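Local coordinates for protein hydrazine synthase subunit beta (Candidatus Kuenenia stuttgartiensis, PDB 5C2V) that forms part of the hydrazine synthase complex, which condenses nitric oxide with ammonium, and may modulate hydroxylamine transport between the active sites of the gamma and alpha subunits, at residues 59-64 against 102-107; 51-56 against 69-74; 316-321 against 334-339. All coordinates share one frame; numbering follows the deposited sequence.

Contact 1: 59-64 against 102-107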
loop_
_atom_site.group_PDB
_atom_site.type_symbol
_atom_site.label_atom_id
_atom_site.label_comp_id
_atom_site.label_asym_id
_atom_site.label_seq_id
_atom_site.Cartn_x
_atom_site.Cartn_y
_atom_site.Cartn_z
ATOM N N ALA B 59 11.583 -13.891 -56.316
ATOM C CA ALA B 59 12.802 -13.424 -55.652
ATOM C C ALA B 59 13.910 -13.039 -56.624
ATOM O O ALA B 59 13.934 -13.499 -57.764
ATOM C CB ALA B 59 13.309 -14.487 -54.682
ATOM N N SER B 60 14.837 -12.207 -56.156
ATOM C CA SER B 60 15.988 -11.808 -56.962
ATOM C C SER B 60 17.200 -11.430 -56.108
ATOM O O SER B 60 17.056 -10.926 -54.995
ATOM C CB SER B 60 15.612 -10.642 -57.880
ATOM O OG SER B 60 15.134 -9.537 -57.135
ATOM N N ALA B 61 18.393 -11.672 -56.645
ATOM C CA ALA B 61 19.636 -11.294 -55.976
ATOM C C ALA B 61 20.618 -10.666 -56.963
ATOM O O ALA B 61 20.730 -11.106 -58.107
ATOM C CB ALA B 61 20.266 -12.500 -55.297
ATOM N N VAL B 62 21.328 -9.637 -56.512
ATOM C CA VAL B 62 22.266 -8.916 -57.366
ATOM C C VAL B 62 23.708 -9.334 -57.089
ATOM O O VAL B 62 24.089 -9.555 -55.940
ATOM C CB VAL B 62 22.135 -7.389 -57.174
ATOM C CG1 VAL B 62 22.963 -6.641 -58.210
ATOM C CG2 VAL B 62 20.678 -6.970 -57.252
ATOM N N THR B 63 24.503 -9.449 -58.149
ATOM C CA THR B 63 25.927 -9.733 -58.017
ATOM C C THR B 63 26.641 -8.535 -57.392
ATOM O O THR B 63 26.210 -7.397 -57.576
ATOM C CB THR B 63 26.565 -10.068 -59.383
ATOM O OG1 THR B 63 26.392 -8.964 -60.279
ATOM C CG2 THR B 63 25.918 -11.309 -59.982
ATOM N N PRO B 64 27.726 -8.790 -56.638
ATOM C CA PRO B 64 28.495 -7.742 -55.952
ATOM C C PRO B 64 28.911 -6.580 -56.856
ATOM O O PRO B 64 28.956 -5.439 -56.397
ATOM C CB PRO B 64 29.725 -8.496 -55.446
ATOM C CG PRO B 64 29.234 -9.877 -55.221
ATOM C CD PRO B 64 28.233 -10.137 -56.313
ATOM N N ILE B 102 16.972 -16.513 -53.377
ATOM C CA ILE B 102 18.298 -16.693 -53.944
ATOM C C ILE B 102 19.263 -15.651 -53.382
ATOM O O ILE B 102 18.869 -14.512 -53.132
ATOM C CB ILE B 102 18.243 -16.609 -55.484
ATOM C CG1 ILE B 102 19.589 -16.970 -56.112
ATOM C CG2 ILE B 102 17.751 -15.236 -55.941
ATOM C CD1 ILE B 102 19.505 -17.214 -57.599
ATOM N N LYS B 103 20.519 -16.039 -53.169
ATOM C CA LYS B 103 21.528 -15.084 -52.701
ATOM C C LYS B 103 22.925 -15.367 -53.244
ATOM O O LYS B 103 23.329 -16.517 -53.374
ATOM C CB LYS B 103 21.566 -15.050 -51.172
ATOM C CG LYS B 103 20.517 -14.133 -50.571
ATOM C CD LYS B 103 20.074 -14.592 -49.208
ATOM C CE LYS B 103 19.084 -13.605 -48.609
ATOM N NZ LYS B 103 19.206 -12.256 -49.216
ATOM N N ILE B 104 23.660 -14.303 -53.549
ATOM C CA ILE B 104 24.994 -14.432 -54.125
ATOM C C ILE B 104 26.069 -14.422 -53.041
ATOM O O ILE B 104 25.987 -13.656 -52.081
ATOM C CB ILE B 104 25.281 -13.300 -55.134
ATOM C CG1 ILE B 104 24.050 -13.031 -56.004
ATOM C CG2 ILE B 104 26.495 -13.634 -55.989
ATOM C CD1 ILE B 104 23.659 -14.190 -56.893
ATOM N N SER B 105 27.073 -15.279 -53.201
ATOM C CA SER B 105 28.197 -15.344 -52.272
ATOM C C SER B 105 28.969 -14.025 -52.263
ATOM O O SER B 105 28.933 -13.282 -53.245
ATOM C CB SER B 105 29.124 -16.506 -52.643
ATOM O OG SER B 105 29.693 -16.316 -53.927
ATOM N N PRO B 106 29.656 -13.721 -51.147
ATOM C CA PRO B 106 30.448 -12.490 -51.026
ATOM C C PRO B 106 31.455 -12.302 -52.159
ATOM O O PRO B 106 31.641 -11.180 -52.629
ATOM C CB PRO B 106 31.167 -12.672 -49.689
ATOM C CG PRO B 106 30.254 -13.530 -48.896
ATOM C CD PRO B 106 29.627 -14.478 -49.881
ATOM N N ASP B 107 32.090 -13.387 -52.591
ATOM C CA ASP B 107 33.045 -13.317 -53.694
ATOM C C ASP B 107 32.326 -13.218 -55.036
ATOM O O ASP B 107 32.945 -12.948 -56.066
ATOM C CB ASP B 107 33.983 -14.528 -53.675
ATOM C CG ASP B 107 33.243 -15.849 -53.533
ATOM O OD1 ASP B 107 32.077 -15.940 -53.971
ATOM O OD2 ASP B 107 33.834 -16.800 -52.982
#
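Ala-61 and Lys-103 mark the closest backbone register, with CA atoms 5.4 Å apart, on strand pieces 59-62 and 102-104 that run parallel at 3° with axes 5.8 Å apart. That spacing is wider than within a sheet, and no backbone bond joins the two pieces; side chains fill the gap. Ala-61 CB projects between two isoleucines: it sits 3.3 Å from Ile-102 O and 3.8 Å from Ile-102 CG2. On its other flank the same CB meets Ile-104 CG1 at 3.9 Å.

The arrangement is that of a beta-propeller, in which 57-62 and 99-104 are each the first strand of a four-stranded antiparallel blade and stand side by side as neighbours. Pairing inside each blade supports this reading: the backbone of Ala-61 bonds to Tyr-70 and that of Lys-103 to Tyr-112. Side chains alternate accordingly. Ser-60 and Val-62 point back toward strand 15-20 of the preceding blade, while Lys-103 reaches Met-146 and Val-147 of the following one.

Toward the strand ends Ile-104 takes over. Its CG1 lies 3.5 Å from Val-62 O, and chi2 of -64° brings CD1 around to the side of Ala-61 CB. The CG2 branch goes the other way, anti to the backbone N, and touches Pro-64 CD at 3.9 Å, the two side chains crossing obliquely. Beyond it, Pro-64 CG lies 3.8 Å from Pro-106 O, a ring carbon against a backbone carbonyl.

Contact 2: 51-56 against 69-74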
loop_
_atom_site.group_PDB
_atom_site.type_symbol
_atom_site.label_atom_id
_atom_site.label_comp_id
_atom_site.label_asym_id
_atom_site.label_seq_id
_atom_site.Cartn_x
_atom_site.Cartn_y
_atom_site.Cartn_z
ATOM N N VAL B 51 12.038 -5.979 -67.445
ATOM C CA VAL B 51 12.704 -7.108 -68.087
ATOM C C VAL B 51 11.909 -8.398 -67.925
ATOM O O VAL B 51 11.615 -8.821 -66.808
ATOM C CB VAL B 51 14.121 -7.320 -67.521
ATOM C CG1 VAL B 51 14.788 -8.512 -68.191
ATOM C CG2 VAL B 51 14.957 -6.063 -67.700
ATOM N N ALA B 52 11.574 -9.026 -69.047
ATOM C CA ALA B 52 10.765 -10.238 -69.032
ATOM C C ALA B 52 11.547 -11.447 -68.528
ATOM O O ALA B 52 12.673 -11.701 -68.956
ATOM C CB ALA B 52 10.210 -10.514 -70.421
ATOM N N VAL B 53 10.935 -12.184 -67.607
ATOM C CA VAL B 53 11.491 -13.431 -67.098
ATOM C C VAL B 53 10.448 -14.534 -67.217
ATOM O O VAL B 53 9.385 -14.333 -67.805
ATOM C CB VAL B 53 11.947 -13.313 -65.631
ATOM C CG1 VAL B 53 13.147 -12.384 -65.514
ATOM C CG2 VAL B 53 10.798 -12.846 -64.751
ATOM N N ARG B 54 10.755 -15.700 -66.660
ATOM C CA ARG B 54 9.837 -16.832 -66.713
ATOM C C ARG B 54 8.661 -16.632 -65.757
ATOM O O ARG B 54 8.518 -15.576 -65.141
ATOM C CB ARG B 54 10.568 -18.134 -66.387
ATOM C CG ARG B 54 11.830 -18.365 -67.200
ATOM C CD ARG B 54 11.588 -18.145 -68.684
ATOM N NE ARG B 54 12.790 -18.393 -69.474
ATOM C CZ ARG B 54 12.938 -18.027 -70.743
ATOM N NH1 ARG B 54 11.957 -17.392 -71.369
ATOM N NH2 ARG B 54 14.066 -18.295 -71.384
ATOM N N VAL B 55 7.819 -17.654 -65.649
ATOM C CA VAL B 55 6.561 -17.556 -64.917
ATOM C C VAL B 55 6.727 -17.362 -63.405
ATOM O O VAL B 55 7.440 -18.119 -62.745
ATOM C CB VAL B 55 5.695 -18.812 -65.159
ATOM C CG1 VAL B 55 4.285 -18.601 -64.637
ATOM C CG2 VAL B 55 5.666 -19.153 -66.642
ATOM N N GLN B 56 6.054 -16.339 -62.882
ATOM C CA GLN B 56 5.914 -16.102 -61.442
ATOM C C GLN B 56 7.236 -15.905 -60.681
ATOM O O GLN B 56 7.581 -16.710 -59.814
ATOM C CB GLN B 56 5.140 -17.274 -60.822
ATOM C CG GLN B 56 4.601 -17.027 -59.432
ATOM C CD GLN B 56 3.696 -18.137 -58.962
ATOM O OE1 GLN B 56 2.945 -18.724 -59.740
ATOM N NE2 GLN B 56 3.771 -18.438 -57.684
ATOM N N LEU B 69 21.514 -9.910 -62.549
ATOM C CA LEU B 69 20.415 -10.122 -61.615
ATOM C C LEU B 69 19.869 -11.542 -61.728
ATOM O O LEU B 69 19.343 -11.931 -62.772
ATOM C CB LEU B 69 19.296 -9.109 -61.863
ATOM C CG LEU B 69 18.063 -9.229 -60.966
ATOM C CD1 LEU B 69 18.413 -8.908 -59.521
ATOM C CD2 LEU B 69 16.945 -8.327 -61.465
ATOM N N TYR B 70 19.989 -12.311 -60.652
ATOM C CA TYR B 70 19.481 -13.678 -60.636
ATOM C C TYR B 70 18.070 -13.710 -60.062
ATOM O O TYR B 70 17.867 -13.460 -58.876
ATOM C CB TYR B 70 20.402 -14.589 -59.823
ATOM C CG TYR B 70 21.688 -14.969 -60.525
ATOM C CD1 TYR B 70 22.647 -14.012 -60.831
ATOM C CD2 TYR B 70 21.948 -16.289 -60.870
ATOM C CE1 TYR B 70 23.824 -14.357 -61.470
ATOM C CE2 TYR B 70 23.122 -16.644 -61.508
ATOM C CZ TYR B 70 24.056 -15.675 -61.805
ATOM O OH TYR B 70 25.226 -16.023 -62.440
ATOM N N VAL B 71 17.100 -14.035 -60.910
ATOM C CA VAL B 71 15.694 -13.991 -60.528
ATOM C C VAL B 71 15.142 -15.395 -60.311
ATOM O O VAL B 71 15.444 -16.310 -61.076
ATOM C CB VAL B 71 14.854 -13.267 -61.601
ATOM C CG1 VAL B 71 13.414 -13.122 -61.148
ATOM C CG2 VAL B 71 15.452 -11.905 -61.913
ATOM N N CYS B 72 14.336 -15.570 -59.268
ATOM C CA CYS B 72 13.739 -16.871 -58.992
ATOM C C CYS B 72 12.352 -16.990 -59.602
ATOM O O CYS B 72 11.414 -16.348 -59.139
ATOM C CB CYS B 72 13.651 -17.114 -57.485
ATOM S SG CYS B 72 15.163 -17.728 -56.729
ATOM N N ASN B 73 12.219 -17.840 -60.616
ATOM C CA ASN B 73 10.916 -18.117 -61.201
ATOM C C ASN B 73 10.323 -19.356 -60.547
ATOM O O ASN B 73 10.805 -20.478 -60.744
ATOM C CB ASN B 73 11.026 -18.301 -62.714
ATOM C CG ASN B 73 11.810 -17.187 -63.381
ATOM O OD1 ASN B 73 11.302 -16.081 -63.573
ATOM N ND2 ASN B 73 13.055 -17.475 -63.746
ATOM N N ALA B 74 9.263 -19.136 -59.776
ATOM C CA ALA B 74 8.704 -20.159 -58.904
ATOM C C ALA B 74 7.905 -21.215 -59.656
ATOM O O ALA B 74 8.101 -22.414 -59.454
ATOM C CB ALA B 74 7.836 -19.508 -57.852
#
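Asn-73 lies against Arg-54 and Val-53 where two adjacent blades of the beta-propeller meet: 51-56 leaves the outermost strand of one blade, and 69-74 runs along and out of the second strand, 68-73, of the next. The asparagine side chain projects toward the connection, its CG anti to the carbonyl carbon (chi1 -49°), and meets Arg-54 from the aliphatic side, with Asn-73 CG 3.4 Å from Arg-54 CB. The guanidinium, its plane inclined by 49° to that of the amide, stands well away. Arg-54 starts toward the strand but bends at chi2 (-49°), and its far end leads away to a salt bridge between NE and Glu-92.

On one flank of the amide stands Val-53, whose CG1 touches Val-71 CG2 at 4.3 Å, a loose apolar meeting. On the backbone side, Val-55 O lies 3.6 Å from Asn-73 CB, and the N of Val-55 is bonded to Ser-76 OG. Gln-56 turns its side chain to Glu-58 and leaves its carbonyl to the strand end: Ala-74 N donates to Gln-56 O over 3.0 Å, nearly straight at the hydrogen but coming from above the carbonyl plane.

Contact 3: 316-321 against 334-339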
loop_
_atom_site.group_PDB
_atom_site.type_symbol
_atom_site.label_atom_id
_atom_site.label_comp_id
_atom_site.label_asym_id
_atom_site.label_seq_id
_atom_site.Cartn_x
_atom_site.Cartn_y
_atom_site.Cartn_z
ATOM N N VAL B 316 5.250 2.163 -39.505
ATOM C CA VAL B 316 5.047 3.121 -40.586
ATOM C C VAL B 316 4.013 2.653 -41.612
ATOM O O VAL B 316 4.116 1.542 -42.134
ATOM C CB VAL B 316 6.374 3.415 -41.309
ATOM C CG1 VAL B 316 6.228 4.618 -42.214
ATOM C CG2 VAL B 316 7.483 3.655 -40.295
ATOM N N PRO B 317 3.009 3.502 -41.895
ATOM C CA PRO B 317 1.981 3.230 -42.908
ATOM C C PRO B 317 2.572 2.872 -44.270
ATOM O O PRO B 317 3.537 3.496 -44.712
ATOM C CB PRO B 317 1.211 4.551 -42.985
ATOM C CG PRO B 317 1.382 5.155 -41.639
ATOM C CD PRO B 317 2.771 4.781 -41.203
ATOM N N THR B 318 1.985 1.876 -44.924
ATOM C CA THR B 318 2.483 1.389 -46.204
ATOM C C THR B 318 1.300 1.134 -47.137
ATOM O O THR B 318 0.149 1.340 -46.754
ATOM C CB THR B 318 3.314 0.095 -46.019
ATOM O OG1 THR B 318 4.047 0.173 -44.791
ATOM C CG2 THR B 318 4.299 -0.106 -47.159
ATOM N N GLY B 319 1.581 0.695 -48.360
ATOM C CA GLY B 319 0.539 0.251 -49.265
ATOM C C GLY B 319 0.046 -1.117 -48.835
ATOM O O GLY B 319 0.482 -1.649 -47.815
ATOM N N LEU B 320 -0.860 -1.694 -49.613
ATOM C CA LEU B 320 -1.449 -2.976 -49.250
ATOM C C LEU B 320 -0.530 -4.141 -49.618
ATOM O O LEU B 320 -0.030 -4.222 -50.740
ATOM C CB LEU B 320 -2.816 -3.134 -49.918
ATOM C CG LEU B 320 -3.775 -1.958 -49.701
ATOM C CD1 LEU B 320 -5.148 -2.256 -50.282
ATOM C CD2 LEU B 320 -3.879 -1.600 -48.223
ATOM N N GLY B 321 -0.320 -5.041 -48.661
ATOM C CA GLY B 321 0.538 -6.201 -48.853
ATOM C C GLY B 321 2.037 -5.979 -49.025
ATOM O O GLY B 321 2.607 -6.408 -50.027
ATOM N N CYS B 334 14.396 3.088 -46.596
ATOM C CA CYS B 334 13.835 1.743 -46.626
ATOM C C CYS B 334 12.692 1.655 -47.632
ATOM O O CYS B 334 11.754 2.446 -47.585
ATOM C CB CYS B 334 13.340 1.336 -45.236
ATOM S SG CYS B 334 12.616 -0.320 -45.160
ATOM N N TYR B 335 12.771 0.687 -48.536
ATOM C CA TYR B 335 11.749 0.520 -49.561
ATOM C C TYR B 335 10.901 -0.717 -49.294
ATOM O O TYR B 335 11.430 -1.784 -48.970
ATOM C CB TYR B 335 12.392 0.432 -50.945
ATOM C CG TYR B 335 13.298 1.600 -51.262
ATOM C CD1 TYR B 335 12.790 2.768 -51.815
ATOM C CD2 TYR B 335 14.661 1.537 -51.000
ATOM C CE1 TYR B 335 13.614 3.839 -52.103
ATOM C CE2 TYR B 335 15.492 2.602 -51.284
ATOM C CZ TYR B 335 14.964 3.751 -51.835
ATOM O OH TYR B 335 15.789 4.815 -52.120
ATOM N N ALA B 336 9.586 -0.565 -49.430
ATOM C CA ALA B 336 8.658 -1.667 -49.187
ATOM C C ALA B 336 7.789 -1.956 -50.410
ATOM O O ALA B 336 7.100 -1.070 -50.916
ATOM C CB ALA B 336 7.785 -1.360 -47.980
ATOM N N ALA B 337 7.818 -3.203 -50.872
ATOM C CA ALA B 337 7.076 -3.608 -52.063
ATOM C C ALA B 337 5.650 -4.044 -51.731
ATOM O O ALA B 337 5.437 -4.994 -50.980
ATOM C CB ALA B 337 7.813 -4.726 -52.786
ATOM N N ASN B 338 4.683 -3.346 -52.317
ATOM C CA ASN B 338 3.264 -3.583 -52.080
ATOM C C ASN B 338 2.573 -4.226 -53.281
ATOM O O ASN B 338 2.442 -3.608 -54.354
ATOM C CB ASN B 338 2.569 -2.272 -51.718
ATOM C CG ASN B 338 3.336 -1.477 -50.682
ATOM O OD1 ASN B 338 3.910 -2.042 -49.751
ATOM N ND2 ASN B 338 3.364 -0.160 -50.847
ATOM N N TYR B 339 2.135 -5.467 -53.065
ATOM C CA TYR B 339 1.532 -6.328 -54.081
ATOM C C TYR B 339 0.186 -5.829 -54.600
ATOM O O TYR B 339 0.006 -5.652 -55.804
ATOM C CB TYR B 339 1.367 -7.743 -53.504
ATOM C CG TYR B 339 0.632 -8.730 -54.391
ATOM C CD1 TYR B 339 -0.743 -8.912 -54.278
ATOM C CD2 TYR B 339 1.317 -9.500 -55.319
ATOM C CE1 TYR B 339 -1.413 -9.817 -55.082
ATOM C CE2 TYR B 339 0.656 -10.407 -56.127
ATOM C CZ TYR B 339 -0.708 -10.562 -56.004
ATOM O OH TYR B 339 -1.370 -11.466 -56.804
#
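Ala-336 is the first residue of 334-339 to meet 316-321, where the chain passes from one propeller blade to the next: 312-317 is the outermost strand of the sixth sheet, and 333-338 the second strand of the last. Ala-336 CB touches Thr-318 CG2 at 3.8 Å. That methyl lies anti to the backbone N and faces the strand, while the hydroxyl is turned back along its own segment, Thr-318 OG1 donating to Val-316 O over 3.0 Å. The threonine thus shows carbon across the contact and spends its polar group locally.

Ala-337 points away, its backbone paired with Ser-324 in the strand 322-327. Asn-338 then projects between the blades, with more of its surface buried by the other segment than any other residue here. Its side chain has CG anti to the carbonyl carbon (chi1 -47°), which brings Asn-338 CG to 3.6 Å from Gly-319 CA. Asn-338 ND2 is 3.3 Å from Gly-319 CA, a glycine with no side chain to fill that place. Gly-319 N, close by, is also a donor and forms no bond with ND2; ND2 is bonded to Asn-343 OD1 and Thr-345 OG1. The amide oxygen, Asn-338 OD1, lies 3.3 Å from Thr-318 CG2. Nearer the backbone, Leu-320 O is 3.4 Å from Asn-338 CB.

Tyr-339 ends the segment. Its ring swings away from 316-321 toward the gamma subunit, where OH bonds to Gln-47 of that chain, while Leu-320 packs on Phe-48 of the same subunit. Gly-321 has a positive phi (68°), and its carbonyl receives both a CA-H...O contact from Asn-338 CA, 3.6 Å from Gly-321 O, and the backbone bond: Tyr-339 N reaches Gly-321 O over 3.2 Å, with 172° at the hydrogen.

From the N terminus, the chain first leaves strand 46-52 through 51-56, forms strand 57-62, and returns at 69-74 to close contact 2 across 12 intervening residues. Contact 1 opens at 59-64, inside that loop, and closes at 102-107 after the rest of the blade, so the two cross. They meet directly, sharing strands 57-62 and 68-73 as neighbours in one sheet, which places three successive blades in a row. Contact 3 follows in series, closing another span of 12 intervening residues, which includes strand 322-327, between the last two blades. Its centre is about 21 Å from that of contact 2 and about 23 Å from that of contact 1, without touching either.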